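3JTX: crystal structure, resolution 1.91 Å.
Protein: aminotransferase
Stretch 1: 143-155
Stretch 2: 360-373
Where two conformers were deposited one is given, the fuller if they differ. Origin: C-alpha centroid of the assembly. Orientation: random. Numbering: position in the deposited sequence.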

ATOM      1  N   GLU A 143     -13.155 -14.978  11.408  1.00 22.07           N
ATOM      2  CA  GLU A 143     -13.036 -15.377  12.791  1.00 22.19           C
ATOM      3  C   GLU A 143     -11.612 -15.901  12.974  1.00 22.09           C
ATOM      4  O   GLU A 143     -11.170 -16.763  12.199  1.00 22.07           O
ATOM      5  CB  GLU A 143     -14.050 -16.491  13.015  1.00 22.59           C
ATOM      6  CG  GLU A 143     -14.459 -16.742  14.399  1.00 25.01           C
ATOM      7  CD  GLU A 143     -15.582 -17.760  14.448  1.00 26.72           C
ATOM      8  OE1 GLU A 143     -15.327 -18.944  14.151  1.00 28.57           O
ATOM      9  OE2 GLU A 143     -16.721 -17.361  14.758  1.00 28.38           O
ATOM     10  N   ILE A 144     -10.877 -15.384  13.961  1.00 21.13           N
ATOM     11  CA  ILE A 144      -9.507 -15.856  14.189  1.00 20.88           C
ATOM     12  C   ILE A 144      -9.476 -16.974  15.233  1.00 21.22           C
ATOM     13  O   ILE A 144     -10.123 -16.880  16.281  1.00 20.79           O
ATOM     14  CB  ILE A 144      -8.517 -14.717  14.549  1.00 21.43           C
ATOM     15  CG1 ILE A 144      -7.086 -15.284  14.602  1.00 22.39           C
ATOM     16  CG2 ILE A 144      -8.912 -14.026  15.875  1.00 21.41           C
ATOM     17  CD1 ILE A 144      -5.997 -14.322  14.210  1.00 26.41           C
ATOM     18  N   HIS A 145      -8.751 -18.046  14.910  1.00 20.12           N
ATOM     19  CA  HIS A 145      -8.607 -19.189  15.777  1.00 20.01           C
ATOM     20  C   HIS A 145      -7.130 -19.472  15.974  1.00 19.96           C
ATOM     21  O   HIS A 145      -6.323 -19.192  15.092  1.00 19.40           O
ATOM     22  CB  HIS A 145      -9.351 -20.390  15.201  1.00 20.42           C
ATOM     23  CG  HIS A 145     -10.839 -20.230  15.225  1.00 20.65           C
ATOM     24  ND1 HIS A 145     -11.630 -20.784  16.208  1.00 21.58           N
ATOM     25  CD2 HIS A 145     -11.677 -19.554  14.406  1.00 20.60           C
ATOM     26  CE1 HIS A 145     -12.894 -20.473  15.983  1.00 21.54           C
ATOM     27  NE2 HIS A 145     -12.950 -19.727  14.896  1.00 22.83           N
ATOM     28  N   PHE A 146      -6.775 -19.991  17.145  1.00 19.99           N
ATOM     29  CA  PHE A 146      -5.382 -20.050  17.581  1.00 20.68           C
ATOM     30  C   PHE A 146      -4.883 -21.468  17.821  1.00 20.87           C
ATOM     31  O   PHE A 146      -5.509 -22.239  18.541  1.00 22.01           O
ATOM     32  CB  PHE A 146      -5.205 -19.176  18.835  1.00 20.59           C
ATOM     33  CG  PHE A 146      -5.383 -17.704  18.565  1.00 20.56           C
ATOM     34  CD1 PHE A 146      -4.408 -16.988  17.883  1.00 19.89           C
ATOM     35  CD2 PHE A 146      -6.522 -17.037  18.986  1.00 20.14           C
ATOM     36  CE1 PHE A 146      -4.574 -15.637  17.615  1.00 21.31           C
ATOM     37  CE2 PHE A 146      -6.695 -15.692  18.720  1.00 21.00           C
ATOM     38  CZ  PHE A 146      -5.715 -14.980  18.050  1.00 20.79           C
ATOM     39  N   ALA A 147      -3.768 -21.813  17.172  1.00 21.03           N
ATOM     40  CA  ALA A 147      -3.038 -23.052  17.419  1.00 20.67           C
ATOM     41  C   ALA A 147      -1.855 -22.718  18.336  1.00 21.05           C
ATOM     42  O   ALA A 147      -0.890 -22.080  17.898  1.00 20.16           O
ATOM     43  CB  ALA A 147      -2.547 -23.667  16.113  1.00 20.73           C
ATOM     44  N   ASN A 148      -1.940 -23.135  19.600  1.00 21.76           N
ATOM     45  CA  ASN A 148      -0.930 -22.796  20.610  1.00 22.50           C
ATOM     46  C   ASN A 148       0.414 -23.443  20.341  1.00 22.49           C
ATOM     47  O   ASN A 148       0.481 -24.558  19.807  1.00 21.78           O
ATOM     48  CB  ASN A 148      -1.390 -23.178  22.022  1.00 23.29           C
ATOM     49  CG  ASN A 148      -2.498 -22.292  22.538  1.00 24.73           C
ATOM     50  OD1 ASN A 148      -2.816 -21.241  21.971  1.00 25.00           O
ATOM     51  ND2 ASN A 148      -3.124 -22.732  23.618  1.00 29.18           N
ATOM     52  N   CYS A 149       1.471 -22.726  20.723  1.00 22.57           N
ATOM     53  CA  CYS A 149       2.855 -23.133  20.486  1.00 23.15           C
ATOM     54  C   CYS A 149       3.609 -23.321  21.812  1.00 23.85           C
ATOM     55  O   CYS A 149       4.318 -22.421  22.264  1.00 23.62           O
ATOM     56  CB  CYS A 149       3.538 -22.064  19.642  1.00 23.40           C
ATOM     57  SG  CYS A 149       2.747 -21.841  18.049  1.00 23.18           S
ATOM     58  N   PRO A 150       3.422 -24.486  22.464  1.00 24.39           N
ATOM     59  CA  PRO A 150       4.052 -24.748  23.760  1.00 24.53           C
ATOM     60  C   PRO A 150       5.470 -25.278  23.638  1.00 24.77           C
ATOM     61  O   PRO A 150       5.831 -25.848  22.609  1.00 24.62           O
ATOM     62  CB  PRO A 150       3.147 -25.833  24.359  1.00 24.64           C
ATOM     63  CG  PRO A 150       2.715 -26.625  23.164  1.00 24.67           C
ATOM     64  CD  PRO A 150       2.490 -25.571  22.086  1.00 24.66           C
ATOM     65  N   ALA A 151       6.251 -25.105  24.704  1.00 25.46           N
ATOM     66  CA  ALA A 151       7.594 -25.677  24.827  1.00 25.74           C
ATOM     67  C   ALA A 151       7.534 -27.201  24.730  1.00 26.25           C
ATOM     68  O   ALA A 151       6.491 -27.784  25.003  1.00 26.33           O
ATOM     69  CB  ALA A 151       8.215 -25.268  26.176  1.00 25.38           C
ATOM     70  N   PRO A 152       8.645 -27.855  24.340  1.00 26.95           N
ATOM     71  CA  PRO A 152       9.959 -27.292  23.960  1.00 27.47           C
ATOM     72  C   PRO A 152      10.159 -26.943  22.475  1.00 27.41           C
ATOM     73  O   PRO A 152      11.087 -26.211  22.154  1.00 27.86           O
ATOM     74  CB  PRO A 152      10.938 -28.407  24.349  1.00 27.72           C
ATOM     75  CG  PRO A 152      10.143 -29.676  24.164  1.00 27.61           C
ATOM     76  CD  PRO A 152       8.707 -29.323  24.510  1.00 27.36           C
ATOM     77  N   SER A 153       9.333 -27.474  21.579  1.00 27.11           N
ATOM     78  CA  SER A 153       9.498 -27.206  20.144  1.00 26.86           C
ATOM     79  C   SER A 153       8.964 -25.821  19.744  1.00 26.12           C
ATOM     80  O   SER A 153       9.517 -25.173  18.848  1.00 26.07           O
ATOM     81  CB  SER A 153       8.775 -28.273  19.322  1.00 26.97           C
ATOM     82  OG  SER A 153       7.363 -28.058  19.330  1.00 28.31           O
ATOM     83  N   PHE A 154       7.897 -25.394  20.419  1.00 24.96           N
ATOM     84  CA  PHE A 154       7.093 -24.220  20.048  1.00 24.64           C
ATOM     85  C   PHE A 154       6.456 -24.332  18.648  1.00 24.91           C
ATOM     86  O   PHE A 154       6.070 -23.320  18.067  1.00 24.90           O
ATOM     87  CB  PHE A 154       7.886 -22.906  20.211  1.00 24.30           C
ATOM     88  CG  PHE A 154       8.469 -22.728  21.578  1.00 22.66           C
ATOM     89  CD1 PHE A 154       7.692 -22.260  22.619  1.00 21.34           C
ATOM     90  CD2 PHE A 154       9.790 -23.067  21.828  1.00 23.72           C
ATOM     91  CE1 PHE A 154       8.217 -22.124  23.895  1.00 22.36           C
ATOM     92  CE2 PHE A 154      10.333 -22.929  23.101  1.00 23.20           C
ATOM     93  CZ  PHE A 154       9.548 -22.455  24.133  1.00 23.38           C
ATOM     94  N   ASN A 155       6.319 -25.556  18.123  1.00 25.10           N
ATOM     95  CA  ASN A 155       5.528 -25.772  16.905  1.00 25.33           C
ATOM     96  C   ASN A 155       4.043 -25.652  17.235  1.00 25.11           C
ATOM     97  O   ASN A 155       3.653 -25.919  18.363  1.00 24.19           O
ATOM     98  CB  ASN A 155       5.791 -27.152  16.303  1.00 25.84           C
ATOM     99  CG  ASN A 155       7.245 -27.362  15.909  1.00 27.65           C
ATOM    100  OD1 ASN A 155       7.781 -28.464  16.058  1.00 33.81           O
ATOM    101  ND2 ASN A 155       7.889 -26.319  15.425  1.00 29.46           N
ATOM    102  N   ALA A 360       0.138 -12.817  22.877  1.00 20.13           N
ATOM    103  CA  ALA A 360      -0.712 -13.992  22.832  1.00 21.06           C
ATOM    104  C   ALA A 360      -2.137 -13.697  23.288  1.00 22.84           C
ATOM    105  O   ALA A 360      -2.396 -12.722  24.002  1.00 21.62           O
ATOM    106  CB  ALA A 360      -0.113 -15.081  23.694  1.00 20.70           C
ATOM    107  N   ARG A 361      -3.054 -14.553  22.843  1.00 25.28           N
ATOM    108  CA  ARG A 361      -4.398 -14.604  23.383  1.00 27.02           C
ATOM    109  C   ARG A 361      -4.611 -15.834  24.273  1.00 28.55           C
ATOM    110  O   ARG A 361      -4.031 -16.889  24.071  1.00 29.10           O
ATOM    111  CB  ARG A 361      -5.443 -14.600  22.266  1.00 27.19           C
ATOM    112  CG  ARG A 361      -6.753 -14.056  22.796  1.00 27.89           C
ATOM    113  CD  ARG A 361      -7.840 -14.084  21.848  1.00 28.21           C
ATOM    114  NE  ARG A 361      -7.775 -13.042  20.825  1.00 26.43           N
ATOM    115  CZ  ARG A 361      -8.722 -12.899  19.906  1.00 25.45           C
ATOM    116  NH1 ARG A 361      -9.769 -13.721  19.919  1.00 25.75           N
ATOM    117  NH2 ARG A 361      -8.631 -11.959  18.978  1.00 24.82           N
ATOM    118  N   ASP A 362      -5.442 -15.638  25.285  1.00 30.92           N
ATOM    119  CA  ASP A 362      -5.881 -16.745  26.153  0.50 31.34           C
ATOM    120  C   ASP A 362      -6.795 -17.766  25.435  1.00 32.23           C
ATOM    121  O   ASP A 362      -7.630 -17.436  24.601  1.00 32.82           O
ATOM    122  CB  ASP A 362      -6.549 -16.202  27.422  0.50 31.56           C
ATOM    123  CG  ASP A 362      -5.945 -16.781  28.688  0.50 30.58           C
ATOM    124  OD1 ASP A 362      -5.947 -18.024  28.864  0.50 30.21           O
ATOM    125  OD2 ASP A 362      -5.455 -15.979  29.505  0.50 30.04           O
ATOM    126  N   THR A 363      -6.587 -19.049  25.753  1.00 33.13           N
ATOM    127  CA  THR A 363      -7.353 -20.134  25.139  1.00 33.89           C
ATOM    128  C   THR A 363      -7.819 -21.149  26.181  1.00 35.09           C
ATOM    129  O   THR A 363      -7.455 -21.057  27.357  1.00 35.64           O
ATOM    130  CB  THR A 363      -6.521 -20.904  24.074  1.00 34.35           C
ATOM    131  OG1 THR A 363      -5.532 -21.732  24.723  1.00 33.68           O
ATOM    132  CG2 THR A 363      -5.842 -19.927  23.093  1.00 33.85           C
ATOM    133  N   GLU A 364      -8.599 -22.137  25.737  1.00 35.99           N
ATOM    134  CA  GLU A 364      -8.984 -23.252  26.600  1.00 36.87           C
ATOM    135  C   GLU A 364      -7.755 -23.973  27.179  1.00 37.33           C
ATOM    136  O   GLU A 364      -7.883 -24.727  28.140  1.00 37.70           O
ATOM    137  CB  GLU A 364      -9.891 -24.244  25.857  1.00 36.73           C
ATOM    138  N   GLN A 365      -6.571 -23.749  26.603  1.00 37.64           N
ATOM    139  CA  GLN A 365      -5.323 -24.317  27.155  1.00 37.87           C
ATOM    140  C   GLN A 365      -4.383 -23.265  27.774  1.00 37.31           C
ATOM    141  O   GLN A 365      -3.169 -23.491  27.871  1.00 38.23           O
ATOM    142  CB  GLN A 365      -4.600 -25.131  26.069  1.00 38.26           C
ATOM    143  CG  GLN A 365      -5.454 -26.278  25.507  1.00 39.16           C
ATOM    144  CD  GLN A 365      -4.805 -27.023  24.344  1.00 40.95           C
ATOM    145  OE1 GLN A 365      -4.057 -26.443  23.537  1.00 42.22           O
ATOM    146  NE2 GLN A 365      -5.108 -28.316  24.240  1.00 41.53           N
ATOM    147  N   GLY A 366      -4.943 -22.138  28.225  1.00 36.08           N
ATOM    148  CA  GLY A 366      -4.161 -21.038  28.817  1.00 35.01           C
ATOM    149  C   GLY A 366      -3.506 -20.128  27.781  1.00 33.79           C
ATOM    150  O   GLY A 366      -3.586 -20.411  26.572  1.00 34.28           O
ATOM    151  N   ASN A 367      -2.891 -19.029  28.259  1.00 31.59           N
ATOM    152  CA  ASN A 367      -2.169 -18.047  27.425  1.00 29.68           C
ATOM    153  C   ASN A 367      -0.732 -18.536  27.245  1.00 28.09           C
ATOM    154  O   ASN A 367       0.034 -18.556  28.217  1.00 27.04           O
ATOM    155  CB  ASN A 367      -2.209 -16.645  28.078  1.00 29.61           C
ATOM    156  CG  ASN A 367      -1.421 -15.588  27.298  1.00 28.78           C
ATOM    157  OD1 ASN A 367      -0.302 -15.831  26.853  1.00 26.56           O
ATOM    158  ND2 ASN A 367      -2.009 -14.404  27.134  1.00 27.71           N
ATOM    159  N   PRO A 368      -0.367 -18.953  26.008  1.00 25.34           N
ATOM    160  CA  PRO A 368       0.944 -19.555  25.796  1.00 24.25           C
ATOM    161  C   PRO A 368       2.104 -18.529  25.735  1.00 22.78           C
ATOM    162  O   PRO A 368       3.249 -18.922  25.509  1.00 21.73           O
ATOM    163  CB  PRO A 368       0.774 -20.277  24.457  1.00 24.19           C
ATOM    164  CG  PRO A 368      -0.202 -19.430  23.720  1.00 24.75           C
ATOM    165  CD  PRO A 368      -1.156 -18.922  24.760  1.00 25.72           C
ATOM    166  N   GLY A 369       1.786 -17.240  25.890  1.00 21.49           N
ATOM    167  CA  GLY A 369       2.780 -16.197  26.121  1.00 21.01           C
ATOM    168  C   GLY A 369       3.162 -16.017  27.582  1.00 20.50           C
ATOM    169  O   GLY A 369       4.258 -15.560  27.887  1.00 19.94           O
ATOM    170  N   GLU A 370       2.275 -16.391  28.498  1.00 20.49           N
ATOM    171  CA  GLU A 370       2.567 -16.240  29.928  1.00 20.43           C
ATOM    172  C   GLU A 370       3.770 -17.079  30.327  1.00 19.28           C
ATOM    173  O   GLU A 370       3.935 -18.208  29.860  1.00 18.28           O
ATOM    174  CB  GLU A 370       1.390 -16.675  30.786  1.00 21.15           C
ATOM    175  CG  GLU A 370       0.265 -15.685  30.870  1.00 25.32           C
ATOM    176  CD  GLU A 370      -0.816 -16.105  31.871  1.00 29.36           C
ATOM    177  OE1 GLU A 370      -0.575 -17.046  32.656  1.00 31.37           O
ATOM    178  OE2 GLU A 370      -1.902 -15.486  31.856  1.00 33.25           O
ATOM    179  N   GLY A 371       4.619 -16.524  31.189  1.00 18.38           N
ATOM    180  CA  GLY A 371       5.782 -17.261  31.678  1.00 17.57           C
ATOM    181  C   GLY A 371       7.026 -17.107  30.824  1.00 17.31           C
ATOM    182  O   GLY A 371       8.052 -17.727  31.116  1.00 17.38           O
ATOM    183  N   TYR A 372       6.940 -16.269  29.786  1.00 16.45           N
ATOM    184  CA  TYR A 372       8.059 -15.962  28.890  1.00 15.84           C
ATOM    185  C   TYR A 372       8.162 -14.472  28.685  1.00 15.01           C
ATOM    186  O   TYR A 372       7.165 -13.785  28.783  1.00 14.04           O
ATOM    187  CB  TYR A 372       7.837 -16.602  27.516  1.00 16.16           C
ATOM    188  CG  TYR A 372       7.979 -18.097  27.547  1.00 17.00           C
ATOM    189  CD1 TYR A 372       9.210 -18.701  27.317  1.00 17.77           C
ATOM    190  CD2 TYR A 372       6.888 -18.909  27.829  1.00 19.95           C
ATOM    191  CE1 TYR A 372       9.352 -20.081  27.368  1.00 19.87           C
ATOM    192  CE2 TYR A 372       7.021 -20.302  27.873  1.00 22.10           C
ATOM    193  CZ  TYR A 372       8.257 -20.873  27.651  1.00 22.54           C
ATOM    194  OH  TYR A 372       8.401 -22.247  27.706  1.00 26.11           O
ATOM    195  N   VAL A 373       9.376 -13.986  28.408  1.00 14.34           N
ATOM    196  CA  VAL A 373       9.569 -12.642  27.884  1.00 14.33           C
ATOM    197  C   VAL A 373      10.307 -12.723  26.560  1.00 14.68           C
ATOM    198  O   VAL A 373      11.194 -13.572  26.371  1.00 13.84           O
ATOM    199  CB  VAL A 373      10.333 -11.700  28.872  1.00 14.21           C
ATOM    200  CG1 VAL A 373       9.527 -11.478  30.130  1.00 13.92           C
ATOM    201  CG2 VAL A 373      11.763 -12.237  29.217  1.00 14.28           C
TER
HETATM  202  O   HOH W   1       5.073 -20.361  23.980  1.00 28.70           O

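Stretch 1 begins as a strand, 143-148, and its side chains alternate: Ile 144, Phe 146 and Asn 148 point toward stretch 2, while His 145 and Ala 147 point away. Buried Ile 144 offers an aliphatic branch, its CG2 lying 3.7 Å from NH2 of Arg 361. Phe 146 provides a flat surface for the same arginine, whose CB sits over one ring face and whose side chain, t at chi1 and chi2 and m at chi3, brings NE to 3.6 Å from Phe 146 CE2. The planar guanidinium turns a face to that atom.

Asn 148 makes the one direct hydrogen bond across the interface, from ND2 to OG1 of Thr 363 (2.8 Å, nearly straight). That hydroxyl also accepts from Gln 365 N and donates to Gly 366 O, so the asparagine grips a turn that the same threonine hydroxyl helps to hold. Asn 148 OD1 lies 3.6 Å from Pro 368 CG; the residue is buried, and OD1 is hydrogen-bonded elsewhere in the structure.

Past the strand, a water donates to Cys 149 O and Pro 368 O, each 2.8 Å from its oxygen, bridging two carbonyls that could not bond each other. The CB of Ala 151 points toward stretch 2 and lies 3.4 Å from Tyr 372 OH. Finally, Phe 154 directs its edge toward the face of Tyr 372, ring planes at 84°, closing the contact with an offset aromatic pair.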